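Local coordinates for protein probable dehydrogenase (Mesorhizobium loti, PDB 3T37) that probably uses bound FAD to oxidise pyridoxine at its 4-position alcohol, as a member of the glucose-methanol-choline oxidoreductase family, at residues W91-L96 with T459-C464; C294-P299 with L483-N488. All coordinates share one frame; numbering follows the deposited sequence.

Contacts 1 and 2 each join a segment from the earlier part of the chain to one in the connection between strands 457-459 and 489-491, and their segments alternate in sequence, yet they illustrate how chemistry follows place. Contact 1 is buried, its centre about 7 Å from the centre of the chain, where two irregular segments meet beside the dimethylbenzene end of the flavin through a charged arginine, histidine, proline and water. Contact 2, centred about 25 Å from the middle, is partly buried and essentially apolar, with no hydrogen bond across it. The contact centres stay about 26 Å apart, without touching.

Contact 1 of 2, residues W91-L96 with T459-C464; sequences WARGRL and THHHPC. With FAD (flavin-adenine dinucleotide), chain B.
R93 lays its guanidinium group between P463 and the flavin: the proline ring covers one face, with CD 3.3 Å from NH2 of R93, and the C8M methyl of FAD sits over the opposite face. Bends at chi2 (-83°) and chi3 (105°) turn the arginine chain back past its own backbone, so that NE makes a weak bond to the carbonyl of A92 while NH2 reaches the other segment. There R93 NH2 donates to H461 O at 3.0 Å. The oxygen lies close to the guanidinium plane, but the donor stands well above the plane of the carbonyl, off its lone pairs. A water in the same guanidinium plane accepts from R93 NH2, donates to A92 O and bonds to H461 ND1 at 2.7 Å, tying both segments together at one point.

The imidazole of H461 also packs directly on the dimethylbenzene end of the cofactor. FAD C7M lies over the centre of one face and CG2 of T459 over the other, nearer the rim. T459 OG1 accepts from H461 N at 2.7 Å, an ST turn, and is itself bonded to D307; this fixes the backbone just before the histidine carbonyl that R93 uses. Farther from the flavin, W91 and P463 run alongside one another, pointing opposite ways, with CZ3 of W91 3.5 Å from CB of P463, while the indole NE1 is spoken for by Y404.

With both faces packed and two acceptors for NH2 in its plane, the guanidinium is probably restrained in its rotation. Its buried positive charge is probably eased by carbonyl and water dipoles, and beside the dimethylbenzene edge it may modestly polarise the flavin.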
loop_
_atom_site.group_PDB
_atom_site.type_symbol
_atom_site.label_atom_id
_atom_site.label_comp_id
_atom_site.label_asym_id
_atom_site.label_seq_id
_atom_site.Cartn_x
_atom_site.Cartn_y
_atom_site.Cartn_z
ATOM N N TRP A 91 31.416 -13.928 14.828
ATOM C CA TRP A 91 30.246 -13.672 13.996
ATOM C C TRP A 91 30.104 -14.831 13.040
ATOM O O TRP A 91 31.023 -15.150 12.293
ATOM C CB TRP A 91 30.411 -12.381 13.195
ATOM C CG TRP A 91 30.156 -11.172 14.014
ATOM C CD1 TRP A 91 30.099 -11.110 15.381
ATOM C CD2 TRP A 91 29.900 -9.845 13.534
ATOM N NE1 TRP A 91 29.824 -9.813 15.782
ATOM C CE2 TRP A 91 29.700 -9.020 14.670
ATOM C CE3 TRP A 91 29.827 -9.269 12.264
ATOM C CZ2 TRP A 91 29.439 -7.655 14.565
ATOM C CZ3 TRP A 91 29.568 -7.910 12.160
ATOM C CH2 TRP A 91 29.379 -7.116 13.306
ATOM N N ALA A 92 28.955 -15.479 13.079
ATOM C CA ALA A 92 28.725 -16.639 12.248
ATOM C C ALA A 92 27.857 -16.218 11.085
ATOM O O ALA A 92 26.834 -15.583 11.290
ATOM C CB ALA A 92 28.034 -17.715 13.053
ATOM N N ARG A 93 28.263 -16.541 9.865
ATOM C CA ARG A 93 27.386 -16.317 8.715
ATOM C C ARG A 93 27.248 -17.614 7.922
ATOM O O ARG A 93 28.164 -18.442 7.905
ATOM C CB ARG A 93 27.932 -15.207 7.808
ATOM C CG ARG A 93 28.094 -13.825 8.458
ATOM C CD ARG A 93 26.800 -13.039 8.480
ATOM N NE ARG A 93 26.234 -13.026 9.824
ATOM C CZ ARG A 93 25.012 -12.599 10.127
ATOM N NH1 ARG A 93 24.196 -12.136 9.178
ATOM N NH2 ARG A 93 24.609 -12.635 11.394
ATOM N N GLY A 94 26.109 -17.794 7.260
ATOM C CA GLY A 94 25.917 -18.978 6.437
ATOM C C GLY A 94 26.689 -18.953 5.123
ATOM O O GLY A 94 26.749 -17.915 4.452
ATOM N N ARG A 95 27.293 -20.091 4.764
ATOM C CA ARG A 95 27.871 -20.279 3.428
ATOM C C ARG A 95 27.263 -21.510 2.722
ATOM O O ARG A 95 27.848 -22.605 2.699
ATOM C CB ARG A 95 29.404 -20.364 3.465
ATOM C CG ARG A 95 30.055 -19.908 2.153
ATOM C CD ARG A 95 31.430 -20.525 1.916
ATOM N NE ARG A 95 32.316 -20.375 3.065
ATOM C CZ ARG A 95 32.685 -21.382 3.855
ATOM N NH1 ARG A 95 32.248 -22.613 3.608
ATOM N NH2 ARG A 95 33.492 -21.161 4.886
ATOM N N LEU A 96 26.078 -21.293 2.154
ATOM C CA LEU A 96 25.282 -22.311 1.471
ATOM C C LEU A 96 24.095 -21.601 0.827
ATOM O O LEU A 96 23.853 -20.422 1.110
ATOM C CB LEU A 96 24.786 -23.403 2.437
ATOM C CG LEU A 96 24.394 -23.120 3.901
ATOM C CD1 LEU A 96 23.641 -21.806 4.090
ATOM C CD2 LEU A 96 23.572 -24.283 4.468
ATOM N N THR A 459 26.763 -11.114 20.340
ATOM C CA THR A 459 26.048 -10.659 19.164
ATOM C C THR A 459 24.672 -11.300 19.038
ATOM O O THR A 459 24.486 -12.485 19.346
ATOM C CB THR A 459 26.844 -10.927 17.870
ATOM O OG1 THR A 459 26.028 -10.563 16.752
ATOM C CG2 THR A 459 27.262 -12.410 17.764
ATOM N N HIS A 460 23.708 -10.515 18.571
ATOM C CA HIS A 460 22.374 -11.035 18.306
ATOM C C HIS A 460 22.344 -11.545 16.873
ATOM O O HIS A 460 21.325 -12.061 16.419
ATOM C CB HIS A 460 21.353 -9.916 18.460
ATOM C CG HIS A 460 19.964 -10.392 18.748
ATOM N ND1 HIS A 460 19.502 -11.633 18.372
ATOM C CD2 HIS A 460 18.930 -9.781 19.378
ATOM C CE1 HIS A 460 18.248 -11.769 18.759
ATOM N NE2 HIS A 460 17.872 -10.657 19.365
ATOM N N HIS A 461 23.466 -11.365 16.167
ATOM C CA HIS A 461 23.626 -11.784 14.765
ATOM C C HIS A 461 22.829 -10.939 13.766
ATOM O O HIS A 461 22.272 -11.486 12.813
ATOM C CB HIS A 461 23.250 -13.268 14.556
ATOM C CG HIS A 461 24.002 -14.227 15.426
ATOM N ND1 HIS A 461 25.328 -14.553 15.209
ATOM C CD2 HIS A 461 23.608 -14.960 16.496
ATOM C CE1 HIS A 461 25.721 -15.420 16.122
ATOM N NE2 HIS A 461 24.696 -15.688 16.916
ATOM N N HIS A 462 22.795 -9.618 13.950
ATOM C CA HIS A 462 22.119 -8.735 12.989
ATOM C C HIS A 462 23.028 -7.648 12.392
ATOM O O HIS A 462 22.682 -6.465 12.457
ATOM C CB HIS A 462 20.934 -8.027 13.667
ATOM C CG HIS A 462 20.013 -8.951 14.397
ATOM N ND1 HIS A 462 19.308 -8.560 15.516
ATOM C CD2 HIS A 462 19.680 -10.246 14.173
ATOM C CE1 HIS A 462 18.587 -9.576 15.958
ATOM N NE2 HIS A 462 18.791 -10.610 15.159
ATOM N N PRO A 463 24.184 -8.028 11.819
ATOM C CA PRO A 463 25.058 -6.986 11.263
ATOM C C PRO A 463 24.398 -6.366 10.043
ATOM O O PRO A 463 23.761 -7.088 9.265
ATOM C CB PRO A 463 26.309 -7.773 10.824
ATOM C CG PRO A 463 25.760 -9.150 10.481
ATOM C CD PRO A 463 24.688 -9.386 11.536
ATOM N N CYS A 464 24.547 -5.056 9.869
ATOM C CA CYS A 464 23.924 -4.371 8.736
ATOM C C CYS A 464 24.510 -2.973 8.620
ATOM O O CYS A 464 25.271 -2.545 9.486
ATOM C CB CYS A 464 22.415 -4.249 8.961
ATOM S SG CYS A 464 21.990 -3.104 10.353
HETATM P PA FAD B . 22.964 -13.631 3.896
HETATM O O1A FAD B . 24.030 -13.933 4.919
HETATM O O2A FAD B . 21.644 -14.315 4.217
HETATM O O5B FAD B . 23.413 -14.092 2.425
HETATM C C5B FAD B . 24.672 -13.750 1.902
HETATM C C4B FAD B . 25.007 -14.850 0.905
HETATM O O4B FAD B . 26.033 -14.417 0.035
HETATM C C3B FAD B . 25.503 -16.115 1.585
HETATM O O3B FAD B . 24.770 -17.194 1.033
HETATM C C2B FAD B . 26.982 -16.150 1.215
HETATM O O2B FAD B . 27.544 -17.446 1.161
HETATM C C1B FAD B . 26.981 -15.454 -0.138
HETATM N N9A FAD B . 28.245 -14.782 -0.469
HETATM C C8A FAD B . 28.984 -13.970 0.356
HETATM N N7A FAD B . 30.056 -13.528 -0.350
HETATM C C5A FAD B . 30.003 -14.020 -1.602
HETATM C C6A FAD B . 30.841 -13.881 -2.708
HETATM N N6A FAD B . 31.879 -13.038 -2.691
HETATM N N1A FAD B . 30.509 -14.529 -3.884
HETATM C C2A FAD B . 29.372 -15.310 -3.954
HETATM N N3A FAD B . 28.551 -15.444 -2.854
HETATM C C4A FAD B . 28.860 -14.808 -1.694
HETATM N N1 FAD B . 17.212 -12.700 11.616
HETATM C C2 FAD B . 15.908 -12.727 12.046
HETATM O O2 FAD B . 15.109 -11.895 11.630
HETATM N N3 FAD B . 15.485 -13.658 12.969
HETATM C C4 FAD B . 16.375 -14.575 13.471
HETATM O O4 FAD B . 16.002 -15.409 14.291
HETATM C C4X FAD B . 17.692 -14.559 13.040
HETATM N N5 FAD B . 18.575 -15.475 13.545
HETATM C C5X FAD B . 19.891 -15.485 13.122
HETATM C C6 FAD B . 20.756 -16.443 13.645
HETATM C C7 FAD B . 22.069 -16.488 13.223
HETATM C C7M FAD B . 23.010 -17.516 13.787
HETATM C C8 FAD B . 22.501 -15.568 12.281
HETATM C C8M FAD B . 23.927 -15.626 11.860
HETATM C C9 FAD B . 21.644 -14.598 11.748
HETATM C C9A FAD B . 20.320 -14.561 12.171
HETATM N N10 FAD B . 19.428 -13.624 11.671
HETATM C C10 FAD B . 18.113 -13.625 12.104
HETATM C "C1'" FAD B . 19.866 -12.595 10.680
HETATM C "C2'" FAD B . 19.432 -12.935 9.270
HETATM O "O2'" FAD B . 19.629 -14.314 9.059
HETATM C "C3'" FAD B . 20.292 -12.125 8.322
HETATM O "O3'" FAD B . 20.288 -10.763 8.716
HETATM C "C4'" FAD B . 19.777 -12.245 6.898
HETATM O "O4'" FAD B . 19.839 -13.602 6.522
HETATM C "C5'" FAD B . 20.670 -11.394 6.000
HETATM O "O5'" FAD B . 20.446 -11.731 4.660
HETATM P P FAD B . 21.477 -11.213 3.541
HETATM O O1P FAD B . 20.880 -11.514 2.176
HETATM O O2P FAD B . 21.755 -9.726 3.777
HETATM O O3P FAD B . 22.841 -12.029 3.772
HETATM O O HOH W 1 26.547 -13.092 13.295
#

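Contact 2 of 2, residues C294-P299 with L483-N488; sequences CLIDMP and LKALDN
L483 meets M298 first, the two side chains crossing at a slant with CD2 of the leucine 3.9 Å from SD of the methionine. M298 extends its chain as far as the sulfur and then bends at chi3 (86°), which carries CE round toward the next residue. That residue, K484, meets CE of M298 with its backbone N and with CB, the latter 4.4 Å from CE; the remaining chain leads away, where NZ is bonded to the carbonyl of D472.

L483 to L486 form a type I beta turn, closed by L486 N donating to L483 O at 3.1 Å. The turn leads into strand 489-491, within this chain an outermost strand of the five-stranded parallel sheet of the Rossmann-type FAD-binding fold. I296 lies in strand 296-297, which pairs in parallel with strand 281-282, and M298 follows it directly. The contact thus sets the turn before one sheet's edge strand against the short second sheet.

A485, nearest to I296 in backbone register, points its methyl toward the other segment. Its CB rests 3.6 Å from CG2 of I296, the branch set anti to the backbone N. L486 follows, turning its end inward so that CD2 touches CD1 of I296 at 3.9 Å, the far tip of the isoleucine's extended branch; the same leucine also packs on V244 of strand 243-251.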
loop_
_atom_site.group_PDB
_atom_site.type_symbol
_atom_site.label_atom_id
_atom_site.label_comp_id
_atom_site.label_asym_id
_atom_site.label_seq_id
_atom_site.Cartn_x
_atom_site.Cartn_y
_atom_site.Cartn_z
ATOM N N CYS A 294 42.797 1.994 -5.870
ATOM C CA CYS A 294 41.516 2.685 -5.726
ATOM C C CYS A 294 41.029 3.221 -7.060
ATOM O O CYS A 294 41.681 4.078 -7.676
ATOM C CB CYS A 294 41.605 3.846 -4.728
ATOM S SG CYS A 294 39.980 4.681 -4.456
ATOM N N LEU A 295 39.874 2.730 -7.494
ATOM C CA LEU A 295 39.278 3.184 -8.740
ATOM C C LEU A 295 38.163 4.178 -8.429
ATOM O O LEU A 295 37.923 5.123 -9.192
ATOM C CB LEU A 295 38.745 1.983 -9.524
ATOM C CG LEU A 295 39.807 0.955 -9.941
ATOM C CD1 LEU A 295 39.185 -0.348 -10.459
ATOM C CD2 LEU A 295 40.718 1.550 -11.006
ATOM N N ILE A 296 37.481 3.966 -7.305
ATOM C CA ILE A 296 36.395 4.858 -6.896
ATOM C C ILE A 296 36.449 5.071 -5.395
ATOM O O ILE A 296 36.197 4.144 -4.626
ATOM C CB ILE A 296 35.011 4.289 -7.259
ATOM C CG1 ILE A 296 34.929 3.954 -8.755
ATOM C CG2 ILE A 296 33.909 5.279 -6.888
ATOM C CD1 ILE A 296 33.536 3.460 -9.196
ATOM N N ASP A 297 36.792 6.289 -4.978
ATOM C CA ASP A 297 36.953 6.596 -3.560
ATOM C C ASP A 297 35.572 6.786 -2.952
ATOM O O ASP A 297 34.923 7.814 -3.166
ATOM C CB ASP A 297 37.800 7.866 -3.398
ATOM C CG ASP A 297 38.070 8.225 -1.933
ATOM O OD1 ASP A 297 37.884 7.372 -1.035
ATOM O OD2 ASP A 297 38.498 9.368 -1.674
ATOM N N MET A 298 35.107 5.792 -2.207
ATOM C CA MET A 298 33.813 5.914 -1.526
ATOM C C MET A 298 33.983 5.689 -0.032
ATOM O O MET A 298 33.955 4.554 0.441
ATOM C CB MET A 298 32.788 4.942 -2.109
ATOM C CG MET A 298 32.351 5.322 -3.500
ATOM S SD MET A 298 31.004 4.304 -4.116
ATOM C CE MET A 298 29.588 5.187 -3.439
ATOM N N PRO A 299 34.190 6.781 0.707
ATOM C CA PRO A 299 34.570 6.750 2.123
ATOM C C PRO A 299 33.600 6.001 3.030
ATOM O O PRO A 299 34.068 5.490 4.054
ATOM C CB PRO A 299 34.614 8.235 2.503
ATOM C CG PRO A 299 34.994 8.919 1.195
ATOM C CD PRO A 299 34.225 8.146 0.148
ATOM N N LEU A 483 24.322 1.808 -6.471
ATOM C CA LEU A 483 25.595 2.365 -6.001
ATOM C C LEU A 483 25.821 3.699 -6.704
ATOM O O LEU A 483 25.796 3.763 -7.935
ATOM C CB LEU A 483 26.776 1.425 -6.285
ATOM C CG LEU A 483 28.092 1.894 -5.643
ATOM C CD1 LEU A 483 28.453 0.991 -4.482
ATOM C CD2 LEU A 483 29.237 1.964 -6.646
ATOM N N LYS A 484 26.050 4.756 -5.924
ATOM C CA LYS A 484 25.970 6.110 -6.457
ATOM C C LYS A 484 26.930 6.402 -7.612
ATOM O O LYS A 484 26.581 7.135 -8.537
ATOM C CB LYS A 484 26.105 7.149 -5.333
ATOM C CG LYS A 484 24.929 7.137 -4.341
ATOM C CD LYS A 484 24.783 8.466 -3.588
ATOM C CE LYS A 484 23.405 8.550 -2.930
ATOM N NZ LYS A 484 23.064 9.934 -2.471
ATOM N N ALA A 485 28.118 5.805 -7.589
ATOM C CA ALA A 485 29.128 6.165 -8.583
ATOM C C ALA A 485 28.991 5.413 -9.910
ATOM O O ALA A 485 29.671 5.746 -10.886
ATOM C CB ALA A 485 30.531 5.993 -8.002
ATOM N N LEU A 486 28.118 4.406 -9.951
ATOM C CA LEU A 486 28.001 3.547 -11.142
ATOM C C LEU A 486 26.553 3.414 -11.634
ATOM O O LEU A 486 25.614 3.752 -10.914
ATOM C CB LEU A 486 28.574 2.157 -10.844
ATOM C CG LEU A 486 30.084 2.039 -10.614
ATOM C CD1 LEU A 486 30.422 0.645 -10.119
ATOM C CD2 LEU A 486 30.872 2.344 -11.889
ATOM N N ASP A 487 26.365 2.880 -12.839
ATOM C CA ASP A 487 25.044 2.915 -13.467
ATOM C C ASP A 487 24.263 1.597 -13.502
ATOM O O ASP A 487 23.047 1.604 -13.703
ATOM C CB ASP A 487 25.154 3.494 -14.879
ATOM C CG ASP A 487 25.831 4.847 -14.893
ATOM O OD1 ASP A 487 26.439 5.198 -15.928
ATOM O OD2 ASP A 487 25.765 5.555 -13.861
ATOM N N ASN A 488 24.948 0.475 -13.313
ATOM C CA ASN A 488 24.294 -0.824 -13.450
ATOM C C ASN A 488 24.607 -1.752 -12.278
ATOM O O ASN A 488 24.623 -2.978 -12.432
ATOM C CB ASN A 488 24.679 -1.485 -14.786
ATOM C CG ASN A 488 26.136 -1.910 -14.833
ATOM O OD1 ASN A 488 26.984 -1.346 -14.135
ATOM N ND2 ASN A 488 26.438 -2.905 -15.669
#